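Local coordinates for protein ferredoxin-NADP reductase (Neisseria gonorrhoeae MIA_2011_03-10, PDB 5TR9) that binds FAD and probably passes electrons between NADP(H) and ferredoxin through the flavin, at residues Q49-G54 against I102-N107; E20-V25 against I33-S38; F80-Q85 against T128-A133. All blocks are in the same frame, centred on the assembly; numbering follows the deposited sequence. Where two conformers were deposited one is given.

Interactions 1 and 2 are strand pairings in the antiparallel sheet of the FAD-binding domain, their centres about 13 Å apart; strands 101-105 and 17-27 lie side by side in it, I102 O meets E20 N at 2.7 Å in a probable hydrogen bond, and the side chains of I102, I22 and I37 pack together. Interaction 2, a hairpin, closes along the chain before the other two open, while the segments of interactions 1 and 3 alternate. Interaction 3 lies about 16 Å from interaction 2 and 17 Å from interaction 1, centre to centre. Strand 76-82 continues the sheet beyond 32-38 and brings it to the NAD-binding domain, with FAD touched by interactions 1 and 3.

Interaction 1 of 3, residues Q49-G54 against I102-N107; sequences QFSRLG and ILLDKN. With FAD (flavin-adenine dinucleotide), chain C.
An antiparallel strand pairing sets R52, L53 and G54 against D105, L104 and L103 in the sheet of the FAD-binding domain, the flavin-carrying beta barrel of the ferredoxin-NADP reductase family. G54 and L103 form the hydrogen-bonded pair: L103 N donates to G54 O at 2.8 Å, and G54 N returns a more bent bond to L103 O, with 143° at the hydrogen. L53 and L104 are the neighbouring non-hydrogen-bonded pair. There CD2 of L53 meets CD1 of L104 at 3.7 Å, the two side chains crossing obliquely, and CD1 of L104 also reaches CB of S51. The hydroxyl of S51 is hydrogen-bonded to Y43 and Y79. G54 brings no side chain to the pairing, and CB and CG of L103 lie against its carbonyl oxygen.

Toward the cofactor the strands part. D105 N still binds R52 O at 3.0 Å, and the CB atoms of the two residues touch. The salt bridge from R52 NE to D105 OD2, 3.8 Å, is long and belongs to one of two conformers of R52, so it is doubtful. The other carboxylate oxygen, OD1, accepts N107 N through its anti lone pair, forming an Asx turn. Two waters bridge the segments here: one links F50 O with N107 O, the other joins R52 N, D105 O and N107 O. F50 itself turns to the cofactor: one face of its ring receives the flavin methyl C7M, which stands 3.5 Å above the plane, over the ring centre.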
loop_
_atom_site.group_PDB
_atom_site.type_symbol
_atom_site.label_atom_id
_atom_site.label_comp_id
_atom_site.label_asym_id
_atom_site.label_seq_id
_atom_site.Cartn_x
_atom_site.Cartn_y
_atom_site.Cartn_z
ATOM N N GLN A 49 -6.012 2.272 -5.778
ATOM C CA GLN A 49 -7.087 3.072 -5.209
ATOM C C GLN A 49 -7.630 2.454 -3.922
ATOM O O GLN A 49 -7.308 1.318 -3.550
ATOM C CB GLN A 49 -8.201 3.243 -6.241
ATOM C CG GLN A 49 -7.774 4.152 -7.387
ATOM C CD GLN A 49 -8.933 4.538 -8.267
ATOM O OE1 GLN A 49 -9.749 3.697 -8.664
ATOM N NE2 GLN A 49 -9.029 5.828 -8.576
ATOM N N PHE A 50 -8.450 3.240 -3.218
ATOM C CA PHE A 50 -9.035 2.796 -1.961
ATOM C C PHE A 50 -10.561 2.817 -1.992
ATOM O O PHE A 50 -11.195 3.584 -2.729
ATOM C CB PHE A 50 -8.497 3.624 -0.767
ATOM C CG PHE A 50 -8.777 5.110 -0.834
ATOM C CD1 PHE A 50 -9.938 5.647 -0.269
ATOM C CD2 PHE A 50 -7.848 5.981 -1.393
ATOM C CE1 PHE A 50 -10.178 7.030 -0.296
ATOM C CE2 PHE A 50 -8.083 7.365 -1.427
ATOM C CZ PHE A 50 -9.244 7.882 -0.877
ATOM N N SER A 51 -11.136 1.915 -1.191
ATOM C CA SER A 51 -12.563 1.808 -0.944
ATOM C C SER A 51 -12.920 2.564 0.324
ATOM O O SER A 51 -12.060 2.881 1.145
ATOM C CB SER A 51 -12.976 0.348 -0.758
ATOM O OG SER A 51 -12.548 -0.475 -1.830
ATOM N N ARG A 52 -14.204 2.844 0.479
ATOM C CA ARG A 52 -14.754 3.279 1.756
ATOM C C ARG A 52 -15.674 2.174 2.253
ATOM O O ARG A 52 -16.612 1.784 1.550
ATOM C CB ARG A 52 -15.497 4.609 1.631
ATOM C CG ARG A 52 -14.612 5.818 1.878
ATOM C CD ARG A 52 -15.350 7.133 1.644
ATOM N NE ARG A 52 -16.719 7.138 2.158
ATOM C CZ ARG A 52 -17.103 7.730 3.289
ATOM N NH1 ARG A 52 -16.220 8.366 4.047
ATOM N NH2 ARG A 52 -18.377 7.688 3.658
ATOM N N LEU A 53 -15.378 1.652 3.439
ATOM C CA LEU A 53 -16.123 0.562 4.047
ATOM C C LEU A 53 -16.840 1.090 5.274
ATOM O O LEU A 53 -16.351 2.005 5.944
ATOM C CB LEU A 53 -15.203 -0.585 4.467
ATOM C CG LEU A 53 -14.313 -1.186 3.379
ATOM C CD1 LEU A 53 -13.429 -2.305 3.963
ATOM C CD2 LEU A 53 -15.172 -1.707 2.230
ATOM N N GLY A 54 -18.000 0.508 5.569
ATOM C CA GLY A 54 -18.806 1.033 6.651
ATOM C C GLY A 54 -19.605 -0.048 7.341
ATOM O O GLY A 54 -19.726 -1.181 6.865
ATOM N N ILE A 102 -21.252 -5.813 5.768
ATOM C CA ILE A 102 -20.361 -4.665 5.698
ATOM C C ILE A 102 -20.795 -3.844 4.493
ATOM O O ILE A 102 -21.285 -4.388 3.498
ATOM C CB ILE A 102 -18.874 -5.097 5.618
ATOM C CG1 ILE A 102 -17.933 -3.886 5.742
ATOM C CG2 ILE A 102 -18.582 -5.874 4.319
ATOM C CD1 ILE A 102 -16.481 -4.274 6.048
ATOM N N LEU A 103 -20.667 -2.524 4.607
ATOM C CA LEU A 103 -21.140 -1.604 3.579
ATOM C C LEU A 103 -19.971 -1.176 2.702
ATOM O O LEU A 103 -18.885 -0.885 3.209
ATOM C CB LEU A 103 -21.792 -0.372 4.208
ATOM C CG LEU A 103 -22.831 -0.646 5.298
ATOM C CD1 LEU A 103 -23.443 0.665 5.747
ATOM C CD2 LEU A 103 -23.889 -1.594 4.786
ATOM N N LEU A 104 -20.203 -1.142 1.386
ATOM C CA LEU A 104 -19.176 -0.794 0.405
ATOM C C LEU A 104 -19.645 0.417 -0.391
ATOM O O LEU A 104 -20.601 0.321 -1.164
ATOM C CB LEU A 104 -18.894 -1.977 -0.523
ATOM C CG LEU A 104 -17.919 -1.743 -1.682
ATOM C CD1 LEU A 104 -16.521 -1.431 -1.169
ATOM C CD2 LEU A 104 -17.921 -2.965 -2.583
ATOM N N ASP A 105 -18.973 1.554 -0.208
ATOM C CA ASP A 105 -19.262 2.725 -1.030
ATOM C C ASP A 105 -19.077 2.363 -2.498
ATOM O O ASP A 105 -18.147 1.636 -2.853
ATOM C CB ASP A 105 -18.337 3.880 -0.630
ATOM C CG ASP A 105 -18.706 5.191 -1.287
ATOM O OD1 ASP A 105 -18.599 5.309 -2.524
ATOM O OD2 ASP A 105 -19.123 6.117 -0.558
ATOM N N LYS A 106 -19.987 2.843 -3.351
ATOM C CA LYS A 106 -19.964 2.440 -4.757
ATOM C C LYS A 106 -18.752 2.986 -5.509
ATOM O O LYS A 106 -18.436 2.485 -6.595
ATOM C CB LYS A 106 -21.257 2.871 -5.458
ATOM C CG LYS A 106 -22.470 2.060 -5.034
ATOM C CD LYS A 106 -23.730 2.480 -5.767
ATOM C CE LYS A 106 -24.897 1.613 -5.330
ATOM N NZ LYS A 106 -26.186 2.077 -5.924
ATOM N N ASN A 107 -18.058 3.980 -4.964
ATOM C CA ASN A 107 -16.968 4.637 -5.671
ATOM C C ASN A 107 -15.631 4.319 -5.018
ATOM O O ASN A 107 -15.495 4.412 -3.792
ATOM C CB ASN A 107 -17.173 6.148 -5.703
ATOM C CG ASN A 107 -16.074 6.867 -6.469
ATOM O OD1 ASN A 107 -15.928 6.689 -7.682
ATOM N ND2 ASN A 107 -15.295 7.684 -5.763
HETATM P PA FAD C . -9.377 5.937 13.883
HETATM O O1A FAD C . -10.307 6.715 14.755
HETATM O O2A FAD C . -9.622 6.035 12.382
HETATM O O5B FAD C . -7.888 6.353 14.099
HETATM C C5B FAD C . -7.328 6.483 15.421
HETATM C C4B FAD C . -5.853 6.754 15.252
HETATM O O4B FAD C . -5.201 5.537 14.834
HETATM C C3B FAD C . -5.502 7.759 14.164
HETATM O O3B FAD C . -5.563 9.100 14.639
HETATM C C2B FAD C . -4.068 7.367 13.806
HETATM O O2B FAD C . -3.131 7.919 14.726
HETATM C C1B FAD C . -4.091 5.852 14.008
HETATM N N9A FAD C . -4.212 5.066 12.789
HETATM C C8A FAD C . -5.319 4.911 12.000
HETATM N N7A FAD C . -5.141 4.090 10.990
HETATM C C5A FAD C . -3.830 3.666 11.141
HETATM C C6A FAD C . -3.030 2.785 10.391
HETATM N N6A FAD C . -3.458 2.157 9.290
HETATM N N1A FAD C . -1.757 2.587 10.804
HETATM C C2A FAD C . -1.332 3.216 11.906
HETATM N N3A FAD C . -1.995 4.071 12.691
HETATM C C4A FAD C . -3.250 4.246 12.256
HETATM N N1 FAD C . -5.989 1.659 7.532
HETATM C C2 FAD C . -5.605 0.362 7.361
HETATM O O2 FAD C . -5.454 -0.395 8.332
HETATM N N3 FAD C . -5.355 -0.107 6.076
HETATM C C4 FAD C . -5.460 0.634 4.909
HETATM O O4 FAD C . -5.231 0.115 3.816
HETATM C C4X FAD C . -5.879 1.999 5.109
HETATM N N5 FAD C . -5.984 2.783 4.051
HETATM C C5X FAD C . -6.387 4.090 4.253
HETATM C C6 FAD C . -6.510 4.931 3.144
HETATM C C7 FAD C . -6.909 6.254 3.291
HETATM C C7M FAD C . -7.048 7.130 2.073
HETATM C C8 FAD C . -7.206 6.750 4.569
HETATM C C8M FAD C . -7.648 8.182 4.753
HETATM C C9 FAD C . -7.077 5.916 5.679
HETATM C C9A FAD C . -6.677 4.592 5.532
HETATM N N10 FAD C . -6.498 3.728 6.639
HETATM C C10 FAD C . -6.131 2.422 6.458
HETATM C "C1'" FAD C . -6.912 4.130 7.985
HETATM C "C2'" FAD C . -8.343 3.625 8.250
HETATM O "O2'" FAD C . -9.307 4.343 7.477
HETATM C "C3'" FAD C . -8.709 3.720 9.733
HETATM O "O3'" FAD C . -8.382 5.016 10.222
HETATM C "C4'" FAD C . -8.135 2.587 10.586
HETATM O "O4'" FAD C . -8.751 1.358 10.191
HETATM C "C5'" FAD C . -8.353 2.792 12.070
HETATM O "O5'" FAD C . -9.754 3.027 12.311
HETATM P P FAD C . -10.298 3.227 13.787
HETATM O O1P FAD C . -10.022 1.978 14.615
HETATM O O2P FAD C . -11.703 3.707 13.683
HETATM O O3P FAD C . -9.359 4.414 14.326
HETATM O O HOH W 1 -13.255 5.476 -1.994
HETATM O O HOH W 2 -15.571 2.091 -2.213
#

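Interaction 2 of 3, residues E20-V25 against I33-S38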
loop_
_atom_site.group_PDB
_atom_site.type_symbol
_atom_site.label_atom_id
_atom_site.label_comp_id
_atom_site.label_asym_id
_atom_site.label_seq_id
_atom_site.Cartn_x
_atom_site.Cartn_y
_atom_site.Cartn_z
ATOM N N GLU A 20 -22.668 -5.636 1.503
ATOM C CA GLU A 20 -21.866 -6.799 1.163
ATOM C C GLU A 20 -21.725 -7.701 2.388
ATOM O O GLU A 20 -22.267 -7.424 3.462
ATOM C CB GLU A 20 -20.506 -6.358 0.618
ATOM C CG GLU A 20 -20.614 -5.459 -0.622
ATOM C CD GLU A 20 -21.418 -6.090 -1.750
ATOM O OE1 GLU A 20 -21.332 -7.325 -1.938
ATOM O OE2 GLU A 20 -22.145 -5.348 -2.452
ATOM N N LYS A 21 -20.999 -8.805 2.220
ATOM C CA LYS A 21 -20.804 -9.780 3.288
ATOM C C LYS A 21 -19.319 -9.960 3.568
ATOM O O LYS A 21 -18.507 -10.007 2.638
ATOM C CB LYS A 21 -21.400 -11.145 2.911
ATOM C CG LYS A 21 -22.907 -11.156 2.699
ATOM C CD LYS A 21 -23.633 -11.321 4.006
ATOM C CE LYS A 21 -25.091 -11.718 3.778
ATOM N NZ LYS A 21 -25.825 -10.689 2.989
ATOM N N ILE A 22 -18.971 -10.080 4.853
ATOM C CA ILE A 22 -17.635 -10.546 5.221
ATOM C C ILE A 22 -17.503 -12.001 4.801
ATOM O O ILE A 22 -18.336 -12.839 5.161
ATOM C CB ILE A 22 -17.394 -10.399 6.733
ATOM C CG1 ILE A 22 -17.521 -8.944 7.196
ATOM C CG2 ILE A 22 -16.035 -11.013 7.123
ATOM C CD1 ILE A 22 -16.512 -8.014 6.579
ATOM N N LEU A 23 -16.455 -12.314 4.039
ATOM C CA LEU A 23 -16.233 -13.695 3.630
ATOM C C LEU A 23 -15.305 -14.432 4.589
ATOM O O LEU A 23 -15.555 -15.598 4.915
ATOM C CB LEU A 23 -15.678 -13.743 2.204
ATOM C CG LEU A 23 -16.567 -13.044 1.165
ATOM C CD1 LEU A 23 -15.928 -13.118 -0.208
ATOM C CD2 LEU A 23 -17.950 -13.649 1.127
ATOM N N TRP A 24 -14.250 -13.775 5.064
ATOM C CA TRP A 24 -13.339 -14.408 6.006
ATOM C C TRP A 24 -12.418 -13.341 6.569
ATOM O O TRP A 24 -12.209 -12.296 5.950
ATOM C CB TRP A 24 -12.521 -15.537 5.350
ATOM C CG TRP A 24 -11.838 -15.191 4.030
ATOM C CD1 TRP A 24 -12.270 -15.514 2.767
ATOM C CD2 TRP A 24 -10.585 -14.512 3.859
ATOM N NE1 TRP A 24 -11.381 -15.047 1.827
ATOM C CE2 TRP A 24 -10.330 -14.439 2.469
ATOM C CE3 TRP A 24 -9.656 -13.956 4.745
ATOM C CZ2 TRP A 24 -9.188 -13.821 1.947
ATOM C CZ3 TRP A 24 -8.519 -13.351 4.229
ATOM C CH2 TRP A 24 -8.297 -13.279 2.842
ATOM N N VAL A 25 -11.864 -13.630 7.747
ATOM C CA VAL A 25 -10.895 -12.770 8.416
ATOM C C VAL A 25 -9.708 -13.634 8.801
ATOM O O VAL A 25 -9.882 -14.690 9.423
ATOM C CB VAL A 25 -11.478 -12.093 9.675
ATOM C CG1 VAL A 25 -10.428 -11.142 10.289
ATOM C CG2 VAL A 25 -12.778 -11.345 9.349
ATOM N N ILE A 33 -4.703 -7.936 10.402
ATOM C CA ILE A 33 -5.626 -8.839 9.719
ATOM C C ILE A 33 -5.662 -8.523 8.236
ATOM O O ILE A 33 -5.483 -7.375 7.810
ATOM C CB ILE A 33 -7.060 -8.774 10.304
ATOM C CG1 ILE A 33 -7.647 -7.368 10.127
ATOM C CG2 ILE A 33 -7.054 -9.172 11.770
ATOM C CD1 ILE A 33 -9.151 -7.283 10.442
ATOM N N THR A 34 -5.914 -9.559 7.438
ATOM C CA THR A 34 -6.494 -9.359 6.119
ATOM C C THR A 34 -7.894 -9.950 6.140
ATOM O O THR A 34 -8.198 -10.837 6.949
ATOM C CB THR A 34 -5.651 -9.979 4.988
ATOM O OG1 THR A 34 -5.388 -11.368 5.243
ATOM C CG2 THR A 34 -4.323 -9.231 4.851
ATOM N N PHE A 35 -8.764 -9.410 5.297
ATOM C CA PHE A 35 -10.114 -9.943 5.210
ATOM C C PHE A 35 -10.651 -9.701 3.812
ATOM O O PHE A 35 -10.190 -8.805 3.101
ATOM C CB PHE A 35 -11.057 -9.343 6.279
ATOM C CG PHE A 35 -11.257 -7.843 6.180
ATOM C CD1 PHE A 35 -10.368 -6.962 6.794
ATOM C CD2 PHE A 35 -12.378 -7.316 5.536
ATOM C CE1 PHE A 35 -10.564 -5.582 6.736
ATOM C CE2 PHE A 35 -12.587 -5.931 5.474
ATOM C CZ PHE A 35 -11.676 -5.059 6.076
ATOM N N ALA A 36 -11.599 -10.542 3.410
ATOM C CA ALA A 36 -12.221 -10.440 2.101
ATOM C C ALA A 36 -13.710 -10.197 2.270
ATOM O O ALA A 36 -14.334 -10.700 3.216
ATOM C CB ALA A 36 -12.005 -11.713 1.283
ATOM N N ILE A 37 -14.275 -9.439 1.331
ATOM C CA ILE A 37 -15.707 -9.184 1.292
ATOM C C ILE A 37 -16.212 -9.492 -0.111
ATOM O O ILE A 37 -15.446 -9.544 -1.080
ATOM C CB ILE A 37 -16.056 -7.733 1.690
ATOM C CG1 ILE A 37 -15.621 -6.750 0.594
ATOM C CG2 ILE A 37 -15.387 -7.341 3.017
ATOM C CD1 ILE A 37 -16.030 -5.309 0.892
ATOM N N SER A 38 -17.521 -9.719 -0.212
ATOM C CA SER A 38 -18.118 -9.933 -1.525
ATOM C C SER A 38 -17.997 -8.670 -2.372
ATOM O O SER A 38 -17.987 -7.541 -1.858
ATOM C CB SER A 38 -19.585 -10.362 -1.398
ATOM O OG SER A 38 -20.346 -9.458 -0.609
#
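The S38 hydroxyl oxygen is gripped twice by the opposite strand: OG donates to E20 OE1 at 2.7 Å, using that oxygen's anti lone pair, and accepts K21 N at 3.0 Å. Chi1 of 54° turns OG between the backbone N and carbonyl carbon of S38, where both partners reach it. The other carboxylate oxygen of E20 is hydrogen-bonded to T18, so each oxygen of the group has a partner. A backbone bond follows, S38 N to K21 O.

E20-V25 and I33-S38 are the two arms of a beta hairpin in the FAD-binding domain, and its register slips by one residue at a classic beta bulge: L23 and W24 both face A36. L23 N donates to A36 O, and A36 N to W24 O. The extra residue puts two side chains by the alanine methyl, L23 by its CB and W24 by its indole. A36 CB lies over one face of the indole, offset toward the rim, in a CH-pi contact 3.7 Å from the centroid of the five-membered ring; NE1 and CE2 of W24 are its nearest atoms. T34 OG1, whose hydrogen-bond partner is H28, lies at the indole edge near CZ3.

I22, V25, F35 and I37 occupy the other face of the sheet. Here CD1 of I22 touches CG2 of I37 at 3.8 Å, and that same CG2 lies at the edge of the F35 ring, in its plane. V25 and F35 run side by side, V25 CG2 against F35 CB at 4.0 Å.

Interaction 3 of 3, residues F80-Q85 against T128-A133. With FAD (flavin-adenine dinucleotide), chain C.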
loop_
_atom_site.group_PDB
_atom_site.type_symbol
_atom_site.label_atom_id
_atom_site.label_comp_id
_atom_site.label_asym_id
_atom_site.label_seq_id
_atom_site.Cartn_x
_atom_site.Cartn_y
_atom_site.Cartn_z
ATOM N N PHE A 80 -6.265 -5.006 4.063
ATOM C CA PHE A 80 -5.271 -5.212 5.118
ATOM C C PHE A 80 -5.470 -4.117 6.155
ATOM O O PHE A 80 -5.311 -2.934 5.839
ATOM C CB PHE A 80 -3.850 -5.160 4.527
ATOM C CG PHE A 80 -2.735 -5.078 5.550
ATOM C CD1 PHE A 80 -2.813 -5.742 6.762
ATOM C CD2 PHE A 80 -1.566 -4.368 5.255
ATOM C CE1 PHE A 80 -1.773 -5.664 7.692
ATOM C CE2 PHE A 80 -0.513 -4.311 6.163
ATOM C CZ PHE A 80 -0.614 -4.951 7.381
ATOM N N ALA A 81 -5.828 -4.502 7.385
ATOM C CA ALA A 81 -6.097 -3.537 8.445
ATOM C C ALA A 81 -5.230 -3.782 9.673
ATOM O O ALA A 81 -5.022 -4.927 10.096
ATOM C CB ALA A 81 -7.580 -3.567 8.863
ATOM N N VAL A 82 -4.721 -2.691 10.240
ATOM C CA VAL A 82 -4.044 -2.724 11.534
ATOM C C VAL A 82 -5.059 -2.357 12.608
ATOM O O VAL A 82 -5.740 -1.327 12.511
ATOM C CB VAL A 82 -2.832 -1.775 11.568
ATOM C CG1 VAL A 82 -3.174 -0.468 10.947
ATOM C CG2 VAL A 82 -2.372 -1.535 13.005
ATOM N N LEU A 83 -5.158 -3.193 13.647
ATOM C CA LEU A 83 -6.132 -2.929 14.704
ATOM C C LEU A 83 -5.543 -1.933 15.698
ATOM O O LEU A 83 -4.505 -2.191 16.320
ATOM C CB LEU A 83 -6.556 -4.229 15.390
ATOM C CG LEU A 83 -7.170 -5.250 14.429
ATOM C CD1 LEU A 83 -7.544 -6.524 15.179
ATOM C CD2 LEU A 83 -8.383 -4.684 13.681
ATOM N N ILE A 84 -6.203 -0.785 15.840
ATOM C CA ILE A 84 -5.700 0.331 16.632
ATOM C C ILE A 84 -6.359 0.304 18.004
ATOM O O ILE A 84 -7.590 0.186 18.108
ATOM C CB ILE A 84 -5.971 1.672 15.924
ATOM C CG1 ILE A 84 -5.312 1.708 14.540
ATOM C CG2 ILE A 84 -5.529 2.847 16.814
ATOM C CD1 ILE A 84 -3.800 1.622 14.591
ATOM N N GLN A 85 -5.541 0.391 19.060
ATOM C CA GLN A 85 -6.052 0.473 20.419
ATOM C C GLN A 85 -7.033 1.634 20.542
ATOM O O GLN A 85 -6.715 2.769 20.167
ATOM C CB GLN A 85 -4.896 0.656 21.414
ATOM C CG GLN A 85 -5.327 0.674 22.858
ATOM C CD GLN A 85 -4.174 0.944 23.816
ATOM O OE1 GLN A 85 -3.045 1.212 23.395
ATOM N NE2 GLN A 85 -4.455 0.869 25.109
ATOM N N THR A 128 5.129 2.408 4.549
ATOM C CA THR A 128 5.195 1.991 5.946
ATOM C C THR A 128 3.899 1.302 6.334
ATOM O O THR A 128 2.821 1.682 5.882
ATOM C CB THR A 128 5.413 3.165 6.922
ATOM O OG1 THR A 128 4.233 3.982 6.990
ATOM C CG2 THR A 128 6.605 4.001 6.498
ATOM N N GLY A 129 4.022 0.305 7.215
ATOM C CA GLY A 129 2.838 -0.255 7.851
ATOM C C GLY A 129 1.819 -0.737 6.841
ATOM O O GLY A 129 2.152 -1.434 5.877
ATOM N N SER A 130 0.558 -0.348 7.055
ATOM C CA SER A 130 -0.500 -0.747 6.130
ATOM C C SER A 130 -0.423 -0.025 4.788
ATOM O O SER A 130 -1.175 -0.381 3.875
ATOM C CB SER A 130 -1.876 -0.529 6.767
ATOM O OG SER A 130 -2.037 0.811 7.204
ATOM N N GLY A 131 0.475 0.955 4.638
ATOM C CA GLY A 131 0.696 1.635 3.367
ATOM C C GLY A 131 1.183 0.734 2.246
ATOM O O GLY A 131 1.170 1.163 1.082
ATOM N N ILE A 132 1.627 -0.491 2.560
ATOM C CA ILE A 132 1.915 -1.465 1.510
ATOM C C ILE A 132 0.663 -1.857 0.728
ATOM O O ILE A 132 0.770 -2.278 -0.424
ATOM C CB ILE A 132 2.599 -2.711 2.118
ATOM C CG1 ILE A 132 3.221 -3.571 1.018
ATOM C CG2 ILE A 132 1.615 -3.492 3.030
ATOM C CD1 ILE A 132 4.083 -4.709 1.519
ATOM N N ALA A 133 -0.531 -1.690 1.311
ATOM C CA ALA A 133 -1.761 -2.224 0.715
ATOM C C ALA A 133 -1.981 -1.843 -0.747
ATOM O O ALA A 133 -2.185 -2.754 -1.568
ATOM C CB ALA A 133 -2.963 -1.800 1.572
HETATM P PA FAD C . -9.377 5.937 13.883
HETATM O O1A FAD C . -10.307 6.715 14.755
HETATM O O2A FAD C . -9.622 6.035 12.382
HETATM O O5B FAD C . -7.888 6.353 14.099
HETATM C C5B FAD C . -7.328 6.483 15.421
HETATM C C4B FAD C . -5.853 6.754 15.252
HETATM O O4B FAD C . -5.201 5.537 14.834
HETATM C C3B FAD C . -5.502 7.759 14.164
HETATM O O3B FAD C . -5.563 9.100 14.639
HETATM C C2B FAD C . -4.068 7.367 13.806
HETATM O O2B FAD C . -3.131 7.919 14.726
HETATM C C1B FAD C . -4.091 5.852 14.008
HETATM N N9A FAD C . -4.212 5.066 12.789
HETATM C C8A FAD C . -5.319 4.911 12.000
HETATM N N7A FAD C . -5.141 4.090 10.990
HETATM C C5A FAD C . -3.830 3.666 11.141
HETATM C C6A FAD C . -3.030 2.785 10.391
HETATM N N6A FAD C . -3.458 2.157 9.290
HETATM N N1A FAD C . -1.757 2.587 10.804
HETATM C C2A FAD C . -1.332 3.216 11.906
HETATM N N3A FAD C . -1.995 4.071 12.691
HETATM C C4A FAD C . -3.250 4.246 12.256
HETATM N N1 FAD C . -5.989 1.659 7.532
HETATM C C2 FAD C . -5.605 0.362 7.361
HETATM O O2 FAD C . -5.454 -0.395 8.332
HETATM N N3 FAD C . -5.355 -0.107 6.076
HETATM C C4 FAD C . -5.460 0.634 4.909
HETATM O O4 FAD C . -5.231 0.115 3.816
HETATM C C4X FAD C . -5.879 1.999 5.109
HETATM N N5 FAD C . -5.984 2.783 4.051
HETATM C C5X FAD C . -6.387 4.090 4.253
HETATM C C6 FAD C . -6.510 4.931 3.144
HETATM C C7 FAD C . -6.909 6.254 3.291
HETATM C C7M FAD C . -7.048 7.130 2.073
HETATM C C8 FAD C . -7.206 6.750 4.569
HETATM C C8M FAD C . -7.648 8.182 4.753
HETATM C C9 FAD C . -7.077 5.916 5.679
HETATM C C9A FAD C . -6.677 4.592 5.532
HETATM N N10 FAD C . -6.498 3.728 6.639
HETATM C C10 FAD C . -6.131 2.422 6.458
HETATM C "C1'" FAD C . -6.912 4.130 7.985
HETATM C "C2'" FAD C . -8.343 3.625 8.250
HETATM O "O2'" FAD C . -9.307 4.343 7.477
HETATM C "C3'" FAD C . -8.709 3.720 9.733
HETATM O "O3'" FAD C . -8.382 5.016 10.222
HETATM C "C4'" FAD C . -8.135 2.587 10.586
HETATM O "O4'" FAD C . -8.751 1.358 10.191
HETATM C "C5'" FAD C . -8.353 2.792 12.070
HETATM O "O5'" FAD C . -9.754 3.027 12.311
HETATM P P FAD C . -10.298 3.227 13.787
HETATM O O1P FAD C . -10.022 1.978 14.615
HETATM O O2P FAD C . -11.703 3.707 13.683
HETATM O O3P FAD C . -9.359 4.414 14.326
#
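Strand 76-82 passes the T128-A133 turn without a hydrogen bond between them; the nearest CA atoms, of F80 and A133, are 6.4 Å apart. The turn follows strand 122-128 and leads into helix 133-139; G131 N bonds back to T128 O at 2.8 Å and A133 N to S130 O, giving a short 3-10 segment at S130-G131. Just before it, G129 has a positive phi of 56°.

The F80 ring spans the gap. Chi1 of 168° swings CG anti to the backbone N, toward the turn, and CE2 makes the closest approach, 3.6 Å from S130 CA and 3.9 Å from I132 CG2. G129 O, itself bound by H155, lies near the ring plane at its edge, while F165 meets the ring edge-to-face.

Both segments also hold FAD. Flavin N3 donates to F80 O at 2.8 Å, and V82 N donates to flavin O2 at 3.1 Å, so the strand backbone reads the pyrimidine edge. From the turn, S130 OG accepts adenine N6A at 2.9 Å, while its CB lies by flavin N3. I84 CD1 packs against the adenine ring atoms C4A and N3A. Flavin and adenine thus share one pocket at the seam between the FAD-binding and NAD-binding domains, the cofactor cleft of a ferredoxin-NADP reductase.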